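Local coordinates for putative membrane anchored protein (Corynebacterium diphtheriae, PDB 3LSO), which is of unknown function but, with its signal sequence, transmembrane helix and elongated all-beta build, is probably displayed on the outer face of the bacterial membrane, at residues Y41-K46 with D79-Y84; V142-L147 with L152-E157; P293-S298 with L440-S445. All coordinates share one frame; numbering follows the deposited sequence.

Contact 1: Y41-K46 with D79-Y84; sequences YKFNQK and DNLSGY
Phe43 and Asn80 carry this surface contact, in which a short 3-10 turn packs a side chain against a strand at the far end of the elongated N-terminal domain, whose family belongs to the immunoglobulin-like E-set clan. The side chain of Asn80 lies flat over one face of the Phe43 ring. Its CB stands 3.6 Å from the ring centroid and only 3° off the normal, a CH-pi contact at the middle of the ring, while the amide reaches back toward the root of the phenylalanine: Asn80 CG is 3.5 Å from Phe43 CG. Ring and amide planes are 9° apart, so the two groups stack. The CB of Phe43 points toward the 79-84 loop.

Leu81 touches the far end of the same ring through a methyl, CD2, 4.3 Å from Phe43 CZ. The turn that presents these two residues is pinned by Ser82 N bonding to Asp79 O, and a type II beta turn follows from Leu81 to Tyr84. Phe43 itself is held in strand 41-54 by backbone bonding to Val34 of strand 25-36. Tyr41, two residues earlier, meets the amide at nearly a right angle, its ring plane 87° from that of Asn80, with Tyr41 OH 3.0 Å from Asn80 OD1.

Contact 2: V142-L147 with L152-E157; sequences VRLQAL and LTFIPE
Leu144 brings its CD1 methyl against the CZ end of the Phe154 ring, with CD1 4.1 Å from Phe154 CZ. The two side chains come from opposite directions, and the methyl meets the ring obliquely. Phe154 reaches this position with its CG anti to the carbonyl carbon (chi1 -69°), and the length of the ring carries CZ toward strand 132-146.

A second apolar pair lies two residues on from Leu144 and two residues before Phe154. The Ala146 methyl, CB, is 4.2 Å from Leu152 CD1; here the single methyl of an alanine meets the end of a longer leucine. This is also where the backbones come nearest, with the CA atoms of Ala146 and Leu152 8.2 Å apart. No hydrogen bond joins the two segments, and the contact consists of van der Waals touches between four buried residues. Leu144 and Ala146 alternate with Arg143 and Gln145 along their strand, and Leu152 and Phe154 alternate with Thr153 and Ile155 on theirs. Each strand therefore gives one apolar side to the interior and a more accessible one to the outside, the amphipathic pattern of a beta sandwich, consistent with assignment to the E-set clan.

The surroundings complete the apolar layer. Val102 and Leu104 of strand 102-104 touch Leu144, Met55 and Val98 from loops touch Phe154, and Val189 of strand 185-190 contacts both Ala146 and Leu152. Strand 132-146 is paired with strands 64-77 and 102-104, while strand 150-167 is paired with strands 87-97 and 185-190.

Contact 3: P293-S298 with L440-S445; sequences PEDTDS and LKDLVS
Leu440 and the loop at Glu294 and Asp295 form the apolar part of this contact, at the start of strand 440-453. One methyl does the touching: Leu440 CD2 lies 3.9 Å from Glu294 CG and 4.0 Å from Asp295 N, so it meets the aliphatic part of the glutamate and the backbone beside it. The first torsion of Glu294 (chi1 59°) sets CG between the backbone N and the carbonyl carbon, where it rests on the leucine.

The polar part brings two acids together. Asp295 OD2 and Asp442 OD2 are 4.0 Å apart, with their carboxylate planes turned 51° against each other. Such a like-charge approach would probably be unfavourable alone, but both groups have other partners. Asp295 OD1 forms a salt bridge with Lys435 NZ and its OD2 bonds to Tyr299 OH, while Asp442 OD2 accepts a bond from the Lys292 backbone N. Lys435, which also pairs with Asp297 OD2, probably offsets part of the negative charge.

Within the loop, Asp297 N donates a bond to Asp295 OD1 at 3.1 Å, bent to 135°, a weak one that adds to the hold on OD1.

The loop connects strand 278-285 of one sheet to strand 298-303 of another, and this contact rests that inter-sheet connection on strand 440-453 of a third. Strand 440-453 runs antiparallel to strand 425-435, with backbone bonds from Asp442 to Val433 and from Val444 to Met431; strand 298-303 continues from the loop alongside strand 321-329.

Overall arrangement
The three contacts follow one another along the chain, each closing before the next opens, and they are strung out along a long molecule. Contacts 1 and 2 lie within the N-terminal domain, with centres about 34 Å apart and nearest atoms about 14 Å apart; both reach the same set of connected strands, one near the outer tip and the other in its buried interior. Contact 3 is on the opposite side of the chain's centre, about 93 Å from contact 1 and about 61 Å from contact 2 between centres, among strands of a later part. This spread reflects an extended all-beta chain, whose separate packing regions do not touch.

Contact 1: Y41-K46 with D79-Y84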
ATOM      1  N   TYR B  41      59.828 -15.367  13.837  1.00 29.25           N
ATOM      2  CA  TYR B  41      59.137 -15.815  15.044  1.00 30.43           C
ATOM      3  C   TYR B  41      57.677 -16.099  14.665  1.00 31.09           C
ATOM      4  O   TYR B  41      56.861 -15.194  14.567  1.00 31.34           O
ATOM      5  CB  TYR B  41      59.255 -14.747  16.153  1.00 30.53           C
ATOM      6  CG  TYR B  41      58.973 -15.225  17.563  1.00 31.40           C
ATOM      7  CD1 TYR B  41      59.998 -15.736  18.365  1.00 32.53           C
ATOM      8  CD2 TYR B  41      57.680 -15.159  18.105  1.00 31.01           C
ATOM      9  CE1 TYR B  41      59.739 -16.179  19.671  1.00 33.21           C
ATOM     10  CE2 TYR B  41      57.409 -15.597  19.406  1.00 31.23           C
ATOM     11  CZ  TYR B  41      58.444 -16.102  20.185  1.00 32.93           C
ATOM     12  OH  TYR B  41      58.198 -16.547  21.471  1.00 34.30           O
ATOM     13  N   LYS B  42      57.365 -17.360  14.402  1.00 32.03           N
ATOM     14  CA  LYS B  42      56.030 -17.739  13.968  1.00 32.76           C
ATOM     15  C   LYS B  42      55.408 -18.627  15.030  1.00 33.57           C
ATOM     16  O   LYS B  42      56.007 -19.621  15.437  1.00 34.42           O
ATOM     17  CB  LYS B  42      56.087 -18.456  12.606  1.00 32.32           C
ATOM     18  CG  LYS B  42      56.552 -17.548  11.467  1.00 32.54           C
ATOM     19  CD  LYS B  42      56.530 -18.192  10.082  1.00 32.82           C
ATOM     20  CE  LYS B  42      56.618 -17.087   9.021  1.00 33.92           C
ATOM     21  NZ  LYS B  42      57.099 -17.507   7.672  1.00 33.68           N
ATOM     22  N   PHE B  43      54.248 -18.233  15.530  1.00 34.26           N
ATOM     23  CA  PHE B  43      53.422 -19.141  16.307  1.00 35.15           C
ATOM     24  C   PHE B  43      51.948 -18.993  15.879  1.00 36.04           C
ATOM     25  O   PHE B  43      51.632 -18.221  14.969  1.00 36.32           O
ATOM     26  CB  PHE B  43      53.678 -19.021  17.829  1.00 34.84           C
ATOM     27  CG  PHE B  43      53.186 -17.744  18.440  1.00 35.31           C
ATOM     28  CD1 PHE B  43      51.942 -17.691  19.062  1.00 35.19           C
ATOM     29  CD2 PHE B  43      53.958 -16.588  18.391  1.00 35.90           C
ATOM     30  CE1 PHE B  43      51.463 -16.500  19.614  1.00 35.17           C
ATOM     31  CE2 PHE B  43      53.489 -15.391  18.948  1.00 35.92           C
ATOM     32  CZ  PHE B  43      52.239 -15.353  19.565  1.00 35.32           C
ATOM     33  N   ASN B  44      51.050 -19.701  16.554  1.00 36.99           N
ATOM     34  CA  ASN B  44      49.862 -20.205  15.902  1.00 37.71           C
ATOM     35  C   ASN B  44      48.839 -20.658  16.940  1.00 38.31           C
ATOM     36  O   ASN B  44      49.134 -21.532  17.762  1.00 38.86           O
ATOM     37  CB  ASN B  44      50.351 -21.395  15.061  1.00 37.98           C
ATOM     38  CG  ASN B  44      49.278 -22.043  14.294  1.00 37.89           C
ATOM     39  OD1 ASN B  44      48.671 -21.418  13.428  1.00 41.42           O
ATOM     40  ND2 ASN B  44      49.035 -23.312  14.574  1.00 36.53           N
ATOM     41  N   GLN B  45      47.642 -20.082  16.927  1.00 39.00           N
ATOM     42  CA  GLN B  45      46.659 -20.430  17.963  1.00 39.95           C
ATOM     43  C   GLN B  45      45.192 -20.429  17.545  1.00 40.17           C
ATOM     44  O   GLN B  45      44.674 -19.417  17.081  1.00 39.99           O
ATOM     45  CB  GLN B  45      46.828 -19.523  19.182  1.00 40.26           C
ATOM     46  CG  GLN B  45      46.359 -20.175  20.491  1.00 41.51           C
ATOM     47  CD  GLN B  45      46.069 -19.164  21.590  1.00 42.87           C
ATOM     48  OE1 GLN B  45      46.030 -17.949  21.347  1.00 43.66           O
ATOM     49  NE2 GLN B  45      45.850 -19.661  22.804  1.00 43.05           N
ATOM     50  N   LYS B  46      44.536 -21.567  17.745  1.00 40.87           N
ATOM     51  CA  LYS B  46      43.100 -21.694  17.524  1.00 41.87           C
ATOM     52  C   LYS B  46      42.341 -20.985  18.629  1.00 42.36           C
ATOM     53  O   LYS B  46      42.731 -21.049  19.792  1.00 42.23           O
ATOM     54  CB  LYS B  46      42.673 -23.167  17.463  1.00 42.04           C
ATOM     55  CG  LYS B  46      42.706 -23.783  16.064  1.00 42.85           C
ATOM     56  CD  LYS B  46      41.989 -25.128  15.998  1.00 43.92           C
ATOM     57  CE  LYS B  46      42.809 -26.236  16.645  1.00 45.23           C
ATOM     58  NZ  LYS B  46      44.234 -26.165  16.206  1.00 45.73           N
ATOM     59  N   ASP B  79      51.977 -19.010  26.241  1.00 41.57           N
ATOM     60  CA  ASP B  79      53.350 -18.928  26.731  1.00 41.50           C
ATOM     61  C   ASP B  79      54.241 -18.087  25.820  1.00 41.63           C
ATOM     62  O   ASP B  79      55.263 -17.557  26.258  1.00 41.93           O
ATOM     63  CB  ASP B  79      53.950 -20.329  26.886  1.00 41.59           C
ATOM     64  CG  ASP B  79      53.893 -20.851  28.317  1.00 41.31           C
ATOM     65  OD1 ASP B  79      53.198 -20.253  29.163  1.00 41.76           O
ATOM     66  OD2 ASP B  79      54.557 -21.873  28.596  1.00 41.24           O
ATOM     67  N   ASN B  80      53.851 -17.969  24.555  1.00 41.65           N
ATOM     68  CA  ASN B  80      54.563 -17.142  23.592  1.00 41.73           C
ATOM     69  C   ASN B  80      54.514 -15.645  23.880  1.00 42.26           C
ATOM     70  O   ASN B  80      55.107 -14.850  23.149  1.00 42.02           O
ATOM     71  CB  ASN B  80      54.020 -17.404  22.198  1.00 41.66           C
ATOM     72  CG  ASN B  80      54.714 -18.541  21.525  1.00 41.23           C
ATOM     73  OD1 ASN B  80      55.885 -18.429  21.167  1.00 41.19           O
ATOM     74  ND2 ASN B  80      54.008 -19.653  21.348  1.00 40.58           N
ATOM     75  N   LEU B  81      53.812 -15.277  24.949  1.00 43.12           N
ATOM     76  CA  LEU B  81      53.678 -13.881  25.385  1.00 44.06           C
ATOM     77  C   LEU B  81      54.400 -13.585  26.720  1.00 44.82           C
ATOM     78  O   LEU B  81      54.435 -12.441  27.179  1.00 44.91           O
ATOM     79  CB  LEU B  81      52.195 -13.493  25.483  1.00 43.78           C
ATOM     80  CG  LEU B  81      51.238 -13.964  24.376  1.00 43.80           C
ATOM     81  CD1 LEU B  81      49.795 -14.013  24.893  1.00 42.97           C
ATOM     82  CD2 LEU B  81      51.340 -13.125  23.097  1.00 43.02           C
ATOM     83  N   SER B  82      54.967 -14.618  27.339  1.00 45.88           N
ATOM     84  CA  SER B  82      55.738 -14.451  28.571  1.00 46.73           C
ATOM     85  C   SER B  82      56.850 -13.421  28.363  1.00 47.29           C
ATOM     86  O   SER B  82      57.543 -13.428  27.335  1.00 47.27           O
ATOM     87  CB  SER B  82      56.326 -15.800  29.039  1.00 46.68           C
ATOM     88  N   GLY B  83      56.980 -12.515  29.329  1.00 47.95           N
ATOM     89  CA  GLY B  83      58.115 -11.595  29.389  1.00 48.52           C
ATOM     90  C   GLY B  83      57.930 -10.185  28.852  1.00 48.92           C
ATOM     91  O   GLY B  83      58.801  -9.343  29.061  1.00 49.29           O
ATOM     92  N   TYR B  84      56.812  -9.911  28.180  1.00 48.92           N
ATOM     93  CA  TYR B  84      56.603  -8.606  27.535  1.00 49.22           C
ATOM     94  C   TYR B  84      55.793  -7.600  28.373  1.00 49.12           C
ATOM     95  O   TYR B  84      54.655  -7.879  28.766  1.00 49.26           O
ATOM     96  CB  TYR B  84      55.980  -8.793  26.144  1.00 49.37           C
ATOM     97  CG  TYR B  84      56.794  -9.715  25.264  1.00 50.61           C
ATOM     98  CD1 TYR B  84      58.037  -9.315  24.754  1.00 51.40           C
ATOM     99  CD2 TYR B  84      56.335 -10.997  24.964  1.00 51.74           C
ATOM    100  CE1 TYR B  84      58.795 -10.171  23.953  1.00 52.70           C
ATOM    101  CE2 TYR B  84      57.077 -11.863  24.167  1.00 52.87           C
ATOM    102  CZ  TYR B  84      58.306 -11.449  23.663  1.00 53.73           C
ATOM    103  OH  TYR B  84      59.036 -12.321  22.877  1.00 54.31           O
TER

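Contact 2: V142-L147 with L152-E157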
ATOM      1  N   VAL B 142      27.906   1.083  12.720  1.00 36.20           N
ATOM      2  CA  VAL B 142      28.099   1.299  11.289  1.00 35.82           C
ATOM      3  C   VAL B 142      26.826   1.830  10.651  1.00 35.85           C
ATOM      4  O   VAL B 142      25.754   1.246  10.808  1.00 36.44           O
ATOM      5  CB  VAL B 142      28.498   0.004  10.544  1.00 35.74           C
ATOM      6  CG1 VAL B 142      28.765   0.305   9.089  1.00 34.92           C
ATOM      7  CG2 VAL B 142      29.718  -0.657  11.179  1.00 35.46           C
ATOM      8  N   ARG B 143      26.931   2.926   9.915  1.00 35.67           N
ATOM      9  CA  ARG B 143      25.787   3.408   9.151  1.00 35.27           C
ATOM     10  C   ARG B 143      25.876   2.989   7.684  1.00 34.79           C
ATOM     11  O   ARG B 143      26.874   3.220   7.006  1.00 34.55           O
ATOM     12  CB  ARG B 143      25.641   4.916   9.285  1.00 35.64           C
ATOM     13  CG  ARG B 143      24.311   5.442   8.787  1.00 37.13           C
ATOM     14  CD  ARG B 143      24.053   6.833   9.299  1.00 39.20           C
ATOM     15  NE  ARG B 143      22.742   7.305   8.863  1.00 42.53           N
ATOM     16  CZ  ARG B 143      21.583   6.998   9.452  1.00 43.23           C
ATOM     17  NH1 ARG B 143      21.558   6.201  10.523  1.00 43.31           N
ATOM     18  NH2 ARG B 143      20.444   7.483   8.963  1.00 41.88           N
ATOM     19  N   LEU B 144      24.817   2.363   7.203  1.00 34.65           N
ATOM     20  CA  LEU B 144      24.765   1.895   5.833  1.00 34.44           C
ATOM     21  C   LEU B 144      23.436   2.282   5.203  1.00 34.55           C
ATOM     22  O   LEU B 144      22.454   2.551   5.905  1.00 34.28           O
ATOM     23  CB  LEU B 144      24.907   0.375   5.809  1.00 34.55           C
ATOM     24  CG  LEU B 144      26.062  -0.308   6.566  1.00 34.79           C
ATOM     25  CD1 LEU B 144      25.723  -1.751   6.894  1.00 33.71           C
ATOM     26  CD2 LEU B 144      27.356  -0.239   5.781  1.00 33.63           C
ATOM     27  N   GLN B 145      23.410   2.321   3.875  1.00 34.61           N
ATOM     28  CA  GLN B 145      22.151   2.268   3.145  1.00 34.87           C
ATOM     29  C   GLN B 145      22.215   1.199   2.054  1.00 34.62           C
ATOM     30  O   GLN B 145      23.283   0.933   1.490  1.00 34.23           O
ATOM     31  CB  GLN B 145      21.758   3.639   2.585  1.00 35.13           C
ATOM     32  CG  GLN B 145      22.838   4.344   1.784  1.00 37.03           C
ATOM     33  CD  GLN B 145      22.353   5.665   1.198  1.00 39.60           C
ATOM     34  OE1 GLN B 145      22.073   6.618   1.933  1.00 40.01           O
ATOM     35  NE2 GLN B 145      22.262   5.730  -0.134  1.00 40.16           N
ATOM     36  N   ALA B 146      21.074   0.570   1.782  1.00 34.66           N
ATOM     37  CA  ALA B 146      20.981  -0.414   0.716  1.00 34.78           C
ATOM     38  C   ALA B 146      20.695   0.292  -0.602  1.00 35.09           C
ATOM     39  O   ALA B 146      20.048   1.338  -0.622  1.00 35.06           O
ATOM     40  CB  ALA B 146      19.921  -1.401   1.025  1.00 34.74           C
ATOM     41  N   LEU B 147      21.183  -0.278  -1.701  1.00 35.51           N
ATOM     42  CA  LEU B 147      21.160   0.415  -2.986  1.00 35.72           C
ATOM     43  C   LEU B 147      19.866   0.170  -3.727  1.00 36.38           C
ATOM     44  O   LEU B 147      19.200   1.118  -4.156  1.00 36.52           O
ATOM     45  CB  LEU B 147      22.338  -0.011  -3.859  1.00 35.52           C
ATOM     46  CG  LEU B 147      23.717  -0.101  -3.204  1.00 34.49           C
ATOM     47  CD1 LEU B 147      24.770  -0.472  -4.230  1.00 33.27           C
ATOM     48  CD2 LEU B 147      24.067   1.187  -2.516  1.00 33.40           C
ATOM     49  N   LEU B 152      19.885  -8.549   2.215  1.00 38.95           N
ATOM     50  CA  LEU B 152      21.259  -8.335   2.644  1.00 38.85           C
ATOM     51  C   LEU B 152      21.680  -9.495   3.502  1.00 39.00           C
ATOM     52  O   LEU B 152      20.965  -9.856   4.444  1.00 38.89           O
ATOM     53  CB  LEU B 152      21.377  -7.048   3.442  1.00 38.55           C
ATOM     54  CG  LEU B 152      21.201  -5.822   2.567  1.00 38.82           C
ATOM     55  CD1 LEU B 152      21.347  -4.567   3.399  1.00 40.49           C
ATOM     56  CD2 LEU B 152      22.212  -5.849   1.442  1.00 39.49           C
ATOM     57  N   THR B 153      22.840 -10.072   3.181  1.00 39.16           N
ATOM     58  CA  THR B 153      23.354 -11.223   3.935  1.00 39.18           C
ATOM     59  C   THR B 153      24.797 -11.008   4.386  1.00 39.25           C
ATOM     60  O   THR B 153      25.706 -10.805   3.567  1.00 39.31           O
ATOM     61  CB  THR B 153      23.201 -12.554   3.157  1.00 39.04           C
ATOM     62  OG1 THR B 153      21.893 -12.625   2.571  1.00 39.09           O
ATOM     63  CG2 THR B 153      23.383 -13.731   4.094  1.00 39.16           C
ATOM     64  N   PHE B 154      24.995 -11.046   5.700  1.00 39.33           N
ATOM     65  CA  PHE B 154      26.290 -10.739   6.284  1.00 39.52           C
ATOM     66  C   PHE B 154      27.050 -11.987   6.746  1.00 39.78           C
ATOM     67  O   PHE B 154      26.946 -12.396   7.904  1.00 39.95           O
ATOM     68  CB  PHE B 154      26.153  -9.718   7.427  1.00 39.54           C
ATOM     69  CG  PHE B 154      25.762  -8.320   6.981  1.00 39.80           C
ATOM     70  CD1 PHE B 154      25.695  -7.974   5.626  1.00 40.45           C
ATOM     71  CD2 PHE B 154      25.499  -7.337   7.926  1.00 40.14           C
ATOM     72  CE1 PHE B 154      25.339  -6.687   5.231  1.00 39.81           C
ATOM     73  CE2 PHE B 154      25.146  -6.044   7.541  1.00 40.09           C
ATOM     74  CZ  PHE B 154      25.068  -5.722   6.193  1.00 39.84           C
ATOM     75  N   ILE B 155      27.810 -12.578   5.822  1.00 39.82           N
ATOM     76  CA  ILE B 155      28.701 -13.708   6.086  1.00 39.61           C
ATOM     77  C   ILE B 155      29.990 -13.159   6.683  1.00 39.19           C
ATOM     78  O   ILE B 155      30.346 -12.027   6.403  1.00 39.13           O
ATOM     79  CB  ILE B 155      29.062 -14.438   4.756  1.00 39.72           C
ATOM     80  CG1 ILE B 155      27.821 -14.668   3.887  1.00 40.27           C
ATOM     81  CG2 ILE B 155      29.802 -15.760   5.008  1.00 40.07           C
ATOM     82  CD1 ILE B 155      26.680 -15.392   4.584  1.00 42.36           C
ATOM     83  N   PRO B 156      30.693 -13.949   7.523  1.00 39.09           N
ATOM     84  CA  PRO B 156      32.090 -13.563   7.804  1.00 38.83           C
ATOM     85  C   PRO B 156      32.990 -13.766   6.583  1.00 38.63           C
ATOM     86  O   PRO B 156      32.642 -14.524   5.676  1.00 39.05           O
ATOM     87  CB  PRO B 156      32.513 -14.510   8.940  1.00 38.66           C
ATOM     88  CG  PRO B 156      31.512 -15.626   8.931  1.00 38.70           C
ATOM     89  CD  PRO B 156      30.230 -15.046   8.397  1.00 38.85           C
ATOM     90  N   GLU B 157      34.119 -13.074   6.552  1.00 38.49           N
ATOM     91  CA  GLU B 157      35.119 -13.290   5.516  1.00 38.33           C
ATOM     92  C   GLU B 157      36.036 -14.422   5.948  1.00 37.72           C
ATOM     93  O   GLU B 157      36.253 -14.626   7.137  1.00 37.39           O
ATOM     94  CB  GLU B 157      35.907 -12.003   5.236  1.00 38.44           C
ATOM     95  CG  GLU B 157      35.355 -11.151   4.055  1.00 40.35           C
ATOM     96  CD  GLU B 157      35.654 -11.761   2.675  1.00 43.32           C
ATOM     97  OE1 GLU B 157      36.581 -12.609   2.571  1.00 46.36           O
ATOM     98  OE2 GLU B 157      34.970 -11.403   1.690  1.00 42.90           O
TER

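Contact 3: P293-S298 with L440-S445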
ATOM      1  N   PRO B 293     -30.378  14.418   3.406  1.00 22.83           N
ATOM      2  CA  PRO B 293     -29.810  14.509   4.771  1.00 22.17           C
ATOM      3  C   PRO B 293     -30.818  14.185   5.854  1.00 21.27           C
ATOM      4  O   PRO B 293     -30.439  13.738   6.936  1.00 21.07           O
ATOM      5  CB  PRO B 293     -29.322  15.965   4.869  1.00 21.55           C
ATOM      6  CG  PRO B 293     -29.019  16.337   3.461  1.00 22.40           C
ATOM      7  CD  PRO B 293     -30.102  15.641   2.624  1.00 22.78           C
ATOM      8  N   GLU B 294     -32.091  14.377   5.560  1.00 20.83           N
ATOM      9  CA  GLU B 294     -33.093  14.133   6.580  1.00 21.30           C
ATOM     10  C   GLU B 294     -33.593  12.698   6.585  1.00 20.57           C
ATOM     11  O   GLU B 294     -34.434  12.344   7.405  1.00 20.89           O
ATOM     12  CB  GLU B 294     -34.234  15.162   6.539  1.00 21.81           C
ATOM     13  CG  GLU B 294     -35.009  15.252   5.231  1.00 25.69           C
ATOM     14  CD  GLU B 294     -34.299  16.047   4.114  1.00 31.20           C
ATOM     15  OE1 GLU B 294     -33.096  16.432   4.251  1.00 32.73           O
ATOM     16  OE2 GLU B 294     -34.976  16.275   3.077  1.00 32.19           O
ATOM     17  N   ASP B 295     -33.060  11.874   5.681  1.00 19.72           N
ATOM     18  CA  ASP B 295     -33.254  10.433   5.720  1.00 18.40           C
ATOM     19  C   ASP B 295     -32.404   9.763   6.827  1.00 17.96           C
ATOM     20  O   ASP B 295     -31.204   9.454   6.652  1.00 17.42           O
ATOM     21  CB  ASP B 295     -32.957   9.857   4.354  1.00 18.35           C
ATOM     22  CG  ASP B 295     -33.561   8.478   4.152  1.00 19.77           C
ATOM     23  OD1 ASP B 295     -33.812   7.771   5.168  1.00 19.06           O
ATOM     24  OD2 ASP B 295     -33.774   8.111   2.964  1.00 19.23           O
ATOM     25  N   THR B 296     -33.033   9.560   7.980  1.00 17.23           N
ATOM     26  CA  THR B 296     -32.362   8.927   9.108  1.00 17.40           C
ATOM     27  C   THR B 296     -32.107   7.444   8.858  1.00 17.01           C
ATOM     28  O   THR B 296     -31.275   6.826   9.509  1.00 16.89           O
ATOM     29  CB  THR B 296     -33.155   9.073  10.429  1.00 17.33           C
ATOM     30  OG1 THR B 296     -34.537   8.752  10.202  1.00 19.63           O
ATOM     31  CG2 THR B 296     -33.058  10.452  10.943  1.00 16.85           C
ATOM     32  N   ASP B 297     -32.823   6.864   7.917  1.00 17.01           N
ATOM     33  CA  ASP B 297     -32.656   5.449   7.663  1.00 17.48           C
ATOM     34  C   ASP B 297     -31.415   5.135   6.849  1.00 17.36           C
ATOM     35  O   ASP B 297     -30.656   6.014   6.508  1.00 18.04           O
ATOM     36  CB  ASP B 297     -33.913   4.891   7.033  1.00 17.31           C
ATOM     37  CG  ASP B 297     -35.093   5.112   7.904  1.00 18.27           C
ATOM     38  OD1 ASP B 297     -34.982   4.840   9.127  1.00 20.46           O
ATOM     39  OD2 ASP B 297     -36.105   5.601   7.387  1.00 17.80           O
ATOM     40  N   SER B 298     -31.176   3.870   6.583  1.00 17.35           N
ATOM     41  CA  SER B 298     -30.092   3.547   5.691  1.00 17.58           C
ATOM     42  C   SER B 298     -30.495   2.335   4.845  1.00 17.17           C
ATOM     43  O   SER B 298     -31.495   1.689   5.165  1.00 17.18           O
ATOM     44  CB  SER B 298     -28.768   3.396   6.455  1.00 17.53           C
ATOM     45  OG  SER B 298     -28.632   2.111   7.020  1.00 18.46           O
ATOM     46  N   LEU B 440     -41.189  12.453   3.373  1.00 17.22           N
ATOM     47  CA  LEU B 440     -40.240  12.696   2.313  1.00 17.17           C
ATOM     48  C   LEU B 440     -40.380  11.709   1.155  1.00 17.53           C
ATOM     49  O   LEU B 440     -40.967  10.638   1.294  1.00 17.91           O
ATOM     50  CB  LEU B 440     -38.803  12.744   2.848  1.00 17.12           C
ATOM     51  CG  LEU B 440     -37.996  11.515   3.280  1.00 17.04           C
ATOM     52  CD1 LEU B 440     -37.604  10.608   2.117  1.00 14.71           C
ATOM     53  CD2 LEU B 440     -36.744  11.969   4.014  1.00 16.64           C
ATOM     54  N   LYS B 441     -39.830  12.090   0.014  1.00 17.84           N
ATOM     55  CA  LYS B 441     -39.832  11.276  -1.181  1.00 18.69           C
ATOM     56  C   LYS B 441     -38.406  11.326  -1.701  1.00 19.22           C
ATOM     57  O   LYS B 441     -37.805  12.409  -1.783  1.00 19.61           O
ATOM     58  CB  LYS B 441     -40.808  11.848  -2.231  1.00 19.03           C
ATOM     59  CG  LYS B 441     -42.270  12.018  -1.761  1.00 19.22           C
ATOM     60  CD  LYS B 441     -42.954  13.248  -2.369  1.00 18.93           C
ATOM     61  CE  LYS B 441     -44.223  13.592  -1.604  1.00 21.18           C
ATOM     62  NZ  LYS B 441     -45.305  14.136  -2.466  1.00 24.74           N
ATOM     63  N   ASP B 442     -37.852  10.174  -2.049  1.00 19.49           N
ATOM     64  CA  ASP B 442     -36.455  10.115  -2.426  1.00 20.33           C
ATOM     65  C   ASP B 442     -36.167   8.934  -3.361  1.00 20.32           C
ATOM     66  O   ASP B 442     -36.867   7.896  -3.314  1.00 20.97           O
ATOM     67  CB  ASP B 442     -35.630   9.987  -1.154  1.00 20.87           C
ATOM     68  CG  ASP B 442     -34.179  10.423  -1.333  1.00 24.70           C
ATOM     69  OD1 ASP B 442     -33.777  10.754  -2.489  1.00 24.32           O
ATOM     70  OD2 ASP B 442     -33.452  10.437  -0.280  1.00 29.04           O
ATOM     71  N   LEU B 443     -35.158   9.096  -4.222  1.00 19.35           N
ATOM     72  CA  LEU B 443     -34.623   7.994  -5.006  1.00 18.17           C
ATOM     73  C   LEU B 443     -33.175   7.836  -4.592  1.00 18.85           C
ATOM     74  O   LEU B 443     -32.387   8.787  -4.680  1.00 19.10           O
ATOM     75  CB  LEU B 443     -34.754   8.259  -6.489  1.00 17.10           C
ATOM     76  CG  LEU B 443     -36.189   8.197  -7.011  1.00 16.69           C
ATOM     77  CD1 LEU B 443     -36.348   9.009  -8.276  1.00 15.32           C
ATOM     78  CD2 LEU B 443     -36.684   6.761  -7.245  1.00 16.79           C
ATOM     79  N   VAL B 444     -32.826   6.651  -4.094  1.00 19.11           N
ATOM     80  CA  VAL B 444     -31.515   6.480  -3.467  1.00 18.80           C
ATOM     81  C   VAL B 444     -30.701   5.381  -4.133  1.00 18.92           C
ATOM     82  O   VAL B 444     -31.111   4.208  -4.144  1.00 18.87           O
ATOM     83  CB  VAL B 444     -31.646   6.153  -1.986  1.00 18.61           C
ATOM     84  CG1 VAL B 444     -30.278   6.118  -1.363  1.00 18.00           C
ATOM     85  CG2 VAL B 444     -32.536   7.168  -1.306  1.00 18.62           C
ATOM     86  N   SER B 445     -29.553   5.777  -4.682  1.00 18.42           N
ATOM     87  CA  SER B 445     -28.617   4.861  -5.325  1.00 18.03           C
ATOM     88  C   SER B 445     -28.061   3.883  -4.322  1.00 17.82           C
ATOM     89  O   SER B 445     -27.586   4.292  -3.259  1.00 18.67           O
ATOM     90  CB  SER B 445     -27.472   5.646  -5.933  1.00 17.86           C
ATOM     91  OG  SER B 445     -27.985   6.505  -6.925  1.00 17.99           O
TER